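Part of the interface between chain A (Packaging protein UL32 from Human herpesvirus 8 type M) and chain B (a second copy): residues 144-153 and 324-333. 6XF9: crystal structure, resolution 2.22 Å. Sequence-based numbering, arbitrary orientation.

Chain A (144-153) KILGISNLQF
Chain B, residues 324-333: ENNVKLVDRI

Residues 145-153 of chain A form a helix that continues beyond the stretch. Chain B runs as loop from B:Glu324 to B:Lys328, then turns into a helix at B:Leu329 that also continues. B:Lys328 is its N-cap. Helical phi/psi values lie near -60/-45. The loop values are -116/10 at B:Glu324, -91/179 at B:Asn325, -85/40 at B:Asn326, -79/134 at B:Val327 and -70/156 at B:Lys328. The helix axes approach to 12.3 Å, with 125° between their N-to-C directions. In register, A:Ile145 CA lies 7.5 Å from B:Asn326 CA. The stretches bury 345 Å² together.

No hydrogen bond crosses between them; the contact is made by packing. A:Ile145 (chi1 m, chi2 m) points toward chain B and is the most covered residue. Its CG2 lies 3.8 Å from B:Leu329 CD2. A:Leu146 (m, t) starts away, but its end comes nearer, and its CD2 reaches B:Leu329 CD1 at 3.7 Å. B:Leu329 (m, t) thus gives both residues an apolar partner.

A:Ile145 also meets polar groups. Its CG1 sits over one face of the B:Arg332 guanidinium, and its CD1 is 3.3 Å from B:Arg332 NH2. The arginine is extended (m, t, t; chi4 -141°) and held within its own chain. B:Arg332 NE donates to B:Val327 O at 2.8 Å, and B:Arg332 NH2 makes a weak bond to B:Asn325 O at 2.6 Å. These bonds tie the loop to the helix.

The CA-to-CB bond of B:Asn326 (t, chi2 21°) points sideways, but the end of its side chain comes nearer to chain A. Its OD1 lies 4.0 Å from A:Ile145 CD1 and 3.9 Å from A:Ile148 CG2; A:Ile148 is m, t. A:Gln152 (m, t, chi3 -17°) brings NE2 to 3.8 Å from B:Asn326 ND2. Both are amide nitrogens, donors without an acceptor between them, so no hydrogen bond forms; B:Asn326 ND2 is bonded elsewhere in the structure. A:Gln152 OE1 lies 4.3 Å from B:Lys328 CB.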

ATOM      1  N   LYS A 144       1.275  13.101 -34.489  1.00 58.40           N
ATOM      2  CA  LYS A 144       1.043  11.807 -33.861  1.00 55.61           C
ATOM      3  C   LYS A 144       2.315  10.976 -33.705  1.00 55.18           C
ATOM      4  O   LYS A 144       2.272   9.917 -33.063  1.00 52.83           O
ATOM      5  CB  LYS A 144       0.006  11.013 -34.660  1.00 52.70           C
ATOM      6  CG  LYS A 144      -1.327  11.722 -34.784  1.00 53.38           C
ATOM      7  CD  LYS A 144      -1.892  11.983 -33.406  1.00 55.04           C
ATOM      8  CE  LYS A 144      -3.400  12.216 -33.384  1.00 55.21           C
ATOM      9  NZ  LYS A 144      -3.812  12.744 -32.026  1.00 57.00           N
ATOM     10  N   ILE A 145       3.463  11.477 -34.175  1.00 51.44           N
ATOM     11  CA  ILE A 145       4.654  10.641 -34.284  1.00 51.20           C
ATOM     12  C   ILE A 145       5.235  10.299 -32.910  1.00 51.97           C
ATOM     13  O   ILE A 145       5.479   9.125 -32.613  1.00 49.56           O
ATOM     14  CB  ILE A 145       5.699  11.318 -35.187  1.00 54.48           C
ATOM     15  CG1 ILE A 145       5.325  11.163 -36.672  1.00 53.30           C
ATOM     16  CG2 ILE A 145       7.079  10.735 -34.922  1.00 55.99           C
ATOM     17  CD1 ILE A 145       5.188   9.679 -37.160  1.00 49.61           C
ATOM     18  N   LEU A 146       5.491  11.302 -32.060  1.00 52.04           N
ATOM     19  CA  LEU A 146       6.090  11.023 -30.749  1.00 53.18           C
ATOM     20  C   LEU A 146       5.252  10.043 -29.942  1.00 49.25           C
ATOM     21  O   LEU A 146       5.787   9.140 -29.290  1.00 47.36           O
ATOM     22  CB  LEU A 146       6.311  12.304 -29.942  1.00 57.12           C
ATOM     23  CG  LEU A 146       7.656  12.980 -30.158  1.00 60.14           C
ATOM     24  CD1 LEU A 146       7.892  14.050 -29.094  1.00 61.95           C
ATOM     25  CD2 LEU A 146       8.729  11.920 -30.098  1.00 60.55           C
ATOM     26  N   GLY A 147       3.947  10.274 -29.873  1.00 56.24           N
ATOM     27  CA  GLY A 147       3.088   9.320 -29.190  1.00 52.13           C
ATOM     28  C   GLY A 147       3.223   7.917 -29.739  1.00 48.18           C
ATOM     29  O   GLY A 147       3.369   6.948 -28.988  1.00 45.87           O
ATOM     30  N   ILE A 148       3.191   7.787 -31.065  1.00 49.45           N
ATOM     31  CA  ILE A 148       3.290   6.467 -31.677  1.00 46.11           C
ATOM     32  C   ILE A 148       4.590   5.802 -31.276  1.00 45.98           C
ATOM     33  O   ILE A 148       4.615   4.605 -30.981  1.00 43.78           O
ATOM     34  CB  ILE A 148       3.144   6.562 -33.206  1.00 46.14           C
ATOM     35  CG1 ILE A 148       1.688   6.834 -33.589  1.00 45.41           C
ATOM     36  CG2 ILE A 148       3.550   5.273 -33.837  1.00 44.18           C
ATOM     37  CD1 ILE A 148       1.531   7.545 -34.932  1.00 46.69           C
ATOM     38  N   SER A 149       5.686   6.563 -31.210  1.00 42.49           N
ATOM     39  CA  SER A 149       6.961   5.933 -30.869  1.00 43.00           C
ATOM     40  C   SER A 149       6.911   5.310 -29.476  1.00 40.92           C
ATOM     41  O   SER A 149       7.574   4.303 -29.222  1.00 39.72           O
ATOM     42  CB  SER A 149       8.113   6.934 -30.981  1.00 48.16           C
ATOM     43  OG  SER A 149       8.257   7.712 -29.804  1.00 50.71           O
ATOM     44  N   ASN A 150       6.142   5.886 -28.556  1.00 51.60           N
ATOM     45  CA  ASN A 150       5.991   5.251 -27.253  1.00 49.58           C
ATOM     46  C   ASN A 150       5.344   3.878 -27.382  1.00 46.49           C
ATOM     47  O   ASN A 150       5.815   2.896 -26.795  1.00 45.55           O
ATOM     48  CB  ASN A 150       5.211   6.166 -26.324  1.00 50.45           C
ATOM     49  CG  ASN A 150       5.976   7.470 -26.046  1.00 54.60           C
ATOM     50  OD1 ASN A 150       7.212   7.473 -25.887  1.00 56.14           O
ATOM     51  ND2 ASN A 150       5.252   8.585 -26.010  1.00 56.62           N
ATOM     52  N   LEU A 151       4.238   3.794 -28.129  1.00 39.78           N
ATOM     53  CA  LEU A 151       3.560   2.509 -28.306  1.00 37.80           C
ATOM     54  C   LEU A 151       4.430   1.520 -29.066  1.00 37.19           C
ATOM     55  O   LEU A 151       4.352   0.312 -28.822  1.00 36.73           O
ATOM     56  CB  LEU A 151       2.220   2.699 -29.009  1.00 37.48           C
ATOM     57  CG  LEU A 151       1.170   3.421 -28.162  1.00 38.13           C
ATOM     58  CD1 LEU A 151      -0.129   3.454 -28.886  1.00 38.17           C
ATOM     59  CD2 LEU A 151       0.986   2.796 -26.795  1.00 38.31           C
ATOM     60  N   GLN A 152       5.216   2.005 -30.033  1.00 38.18           N
ATOM     61  CA  GLN A 152       6.128   1.140 -30.782  1.00 38.27           C
ATOM     62  C   GLN A 152       7.248   0.601 -29.906  1.00 39.00           C
ATOM     63  O   GLN A 152       7.724  -0.522 -30.115  1.00 38.81           O
ATOM     64  CB  GLN A 152       6.723   1.902 -31.958  1.00 40.22           C
ATOM     65  CG  GLN A 152       5.707   2.345 -32.974  1.00 39.61           C
ATOM     66  CD  GLN A 152       6.388   2.825 -34.207  1.00 41.76           C
ATOM     67  OE1 GLN A 152       7.588   3.115 -34.180  1.00 44.57           O
ATOM     68  NE2 GLN A 152       5.661   2.865 -35.315  1.00 41.33           N
ATOM     69  N   PHE A 153       7.757   1.437 -29.000  1.00 39.41           N
ATOM     70  CA  PHE A 153       8.712   1.006 -27.986  1.00 39.70           C
ATOM     71  C   PHE A 153       8.184  -0.192 -27.204  1.00 38.02           C
ATOM     72  O   PHE A 153       8.825  -1.239 -27.137  1.00 38.35           O
ATOM     73  CB  PHE A 153       8.991   2.188 -27.064  1.00 41.35           C
ATOM     74  CG  PHE A 153       9.965   1.896 -25.977  1.00 42.16           C
ATOM     75  CD1 PHE A 153      11.332   1.986 -26.211  1.00 44.54           C
ATOM     76  CD2 PHE A 153       9.519   1.568 -24.709  1.00 40.94           C
ATOM     77  CE1 PHE A 153      12.243   1.725 -25.202  1.00 44.98           C
ATOM     78  CE2 PHE A 153      10.408   1.308 -23.711  1.00 41.68           C
ATOM     79  CZ  PHE A 153      11.775   1.385 -23.950  1.00 43.49           C
TER
ATOM     80  N   GLU B 324       5.902  11.815 -44.839  1.00 82.15           N
ATOM     81  CA  GLU B 324       4.486  11.858 -44.483  1.00 82.12           C
ATOM     82  C   GLU B 324       3.920  10.479 -44.171  1.00 83.65           C
ATOM     83  O   GLU B 324       2.693  10.342 -44.054  1.00 83.87           O
ATOM     84  CB  GLU B 324       3.717  12.555 -45.605  1.00 81.61           C
ATOM     85  CG  GLU B 324       4.243  13.992 -45.748  1.00 80.51           C
ATOM     86  CD  GLU B 324       3.915  14.665 -47.061  1.00 80.50           C
ATOM     87  OE1 GLU B 324       3.062  14.148 -47.816  1.00 81.59           O
ATOM     88  OE2 GLU B 324       4.574  15.694 -47.347  1.00 79.96           O
ATOM     89  N   ASN B 325       4.795   9.457 -44.063  1.00 72.62           N
ATOM     90  CA  ASN B 325       4.511   8.090 -43.631  1.00 73.99           C
ATOM     91  C   ASN B 325       4.697   7.916 -42.126  1.00 74.11           C
ATOM     92  O   ASN B 325       5.172   8.802 -41.407  1.00 72.95           O
ATOM     93  CB  ASN B 325       5.513   7.086 -44.211  1.00 75.08           C
ATOM     94  CG  ASN B 325       5.444   6.938 -45.684  1.00 75.31           C
ATOM     95  OD1 ASN B 325       6.489   6.982 -46.356  1.00 75.27           O
ATOM     96  ND2 ASN B 325       4.241   6.720 -46.215  1.00 75.84           N
ATOM     97  N   ASN B 326       4.423   6.693 -41.674  1.00 52.41           N
ATOM     98  CA  ASN B 326       4.725   6.250 -40.319  1.00 52.80           C
ATOM     99  C   ASN B 326       6.157   5.744 -40.203  1.00 52.86           C
ATOM    100  O   ASN B 326       6.421   4.774 -39.503  1.00 53.95           O
ATOM    101  CB  ASN B 326       3.741   5.149 -39.931  1.00 54.43           C
ATOM    102  CG  ASN B 326       3.609   4.989 -38.448  1.00 54.76           C
ATOM    103  OD1 ASN B 326       3.933   5.902 -37.681  1.00 53.86           O
ATOM    104  ND2 ASN B 326       3.151   3.821 -38.021  1.00 56.24           N
ATOM    105  N   VAL B 327       7.109   6.403 -40.841  1.00 55.17           N
ATOM    106  CA  VAL B 327       8.515   6.055 -40.681  1.00 54.82           C
ATOM    107  C   VAL B 327       9.032   6.643 -39.366  1.00 53.74           C
ATOM    108  O   VAL B 327       8.805   7.822 -39.072  1.00 52.47           O
ATOM    109  CB  VAL B 327       9.305   6.559 -41.896  1.00 54.04           C
ATOM    110  CG1 VAL B 327      10.765   6.292 -41.750  1.00 53.90           C
ATOM    111  CG2 VAL B 327       8.798   5.841 -43.118  1.00 55.34           C
ATOM    112  N   LYS B 328       9.757   5.824 -38.591  1.00 48.52           N
ATOM    113  CA  LYS B 328      10.220   6.181 -37.244  1.00 47.02           C
ATOM    114  C   LYS B 328      11.313   7.244 -37.264  1.00 44.85           C
ATOM    115  O   LYS B 328      12.077   7.370 -38.222  1.00 44.84           O
ATOM    116  CB  LYS B 328      10.721   4.924 -36.513  1.00 48.06           C
ATOM    117  CG  LYS B 328      12.060   4.382 -37.031  1.00 48.38           C
ATOM    118  CD  LYS B 328      12.294   2.913 -36.644  1.00 50.21           C
ATOM    119  CE  LYS B 328      12.785   2.751 -35.207  1.00 49.57           C
ATOM    120  NZ  LYS B 328      12.907   1.314 -34.792  1.00 51.36           N
ATOM    121  N   LEU B 329      11.429   7.972 -36.152  1.00 47.85           N
ATOM    122  CA  LEU B 329      12.286   9.153 -36.140  1.00 45.57           C
ATOM    123  C   LEU B 329      13.736   8.828 -36.491  1.00 45.45           C
ATOM    124  O   LEU B 329      14.411   9.651 -37.122  1.00 44.81           O
ATOM    125  CB  LEU B 329      12.199   9.856 -34.793  1.00 43.93           C
ATOM    126  CG  LEU B 329      10.850  10.515 -34.542  1.00 44.50           C
ATOM    127  CD1 LEU B 329      10.705  10.896 -33.076  1.00 43.40           C
ATOM    128  CD2 LEU B 329      10.708  11.729 -35.416  1.00 44.15           C
ATOM    129  N   VAL B 330      14.261   7.662 -36.094  1.00 39.86           N
ATOM    130  CA  VAL B 330      15.675   7.439 -36.426  1.00 40.03           C
ATOM    131  C   VAL B 330      15.834   7.176 -37.921  1.00 41.51           C
ATOM    132  O   VAL B 330      16.819   7.607 -38.536  1.00 41.30           O
ATOM    133  CB  VAL B 330      16.317   6.317 -35.573  1.00 41.11           C
ATOM    134  CG1 VAL B 330      16.493   6.781 -34.104  1.00 39.01           C
ATOM    135  CG2 VAL B 330      15.539   4.994 -35.665  1.00 43.24           C
ATOM    136  N   ASP B 331      14.835   6.547 -38.548  1.00 51.71           N
ATOM    137  CA  ASP B 331      14.847   6.389 -40.005  1.00 52.84           C
ATOM    138  C   ASP B 331      14.559   7.712 -40.713  1.00 51.50           C
ATOM    139  O   ASP B 331      15.165   7.992 -41.745  1.00 51.75           O
ATOM    140  CB  ASP B 331      13.836   5.328 -40.442  1.00 54.70           C
ATOM    141  CG  ASP B 331      14.305   3.935 -40.146  1.00 56.44           C
ATOM    142  OD1 ASP B 331      15.536   3.766 -40.197  1.00 56.77           O
ATOM    143  OD2 ASP B 331      13.471   3.042 -39.812  1.00 57.55           O
ATOM    144  N   ARG B 332      13.627   8.535 -40.203  1.00 47.84           N
ATOM    145  CA  ARG B 332      13.411   9.836 -40.826  1.00 46.60           C
ATOM    146  C   ARG B 332      14.675  10.671 -40.809  1.00 45.35           C
ATOM    147  O   ARG B 332      15.001  11.337 -41.800  1.00 45.39           O
ATOM    148  CB  ARG B 332      12.316  10.616 -40.133  1.00 45.89           C
ATOM    149  CG  ARG B 332      10.962  10.095 -40.347  1.00 47.36           C
ATOM    150  CD  ARG B 332      10.012  10.994 -39.611  1.00 46.63           C
ATOM    151  NE  ARG B 332       8.663  10.486 -39.742  1.00 47.99           N
ATOM    152  CZ  ARG B 332       7.592  11.239 -39.911  1.00 47.89           C
ATOM    153  NH1 ARG B 332       7.710  12.557 -39.974  1.00 46.57           N
ATOM    154  NH2 ARG B 332       6.403  10.660 -40.014  1.00 49.27           N
ATOM    155  N   ILE B 333      15.381  10.679 -39.679  1.00 51.17           N
ATOM    156  CA  ILE B 333      16.638  11.417 -39.587  1.00 49.83           C
ATOM    157  C   ILE B 333      17.653  10.866 -40.580  1.00 51.16           C
ATOM    158  O   ILE B 333      18.346  11.627 -41.270  1.00 50.81           O
ATOM    159  CB  ILE B 333      17.175  11.360 -38.149  1.00 48.66           C
ATOM    160  CG1 ILE B 333      16.238  12.106 -37.207  1.00 47.07           C
ATOM    161  CG2 ILE B 333      18.563  11.962 -38.081  1.00 47.77           C
ATOM    162  CD1 ILE B 333      16.407  11.695 -35.788  1.00 46.23           C
TER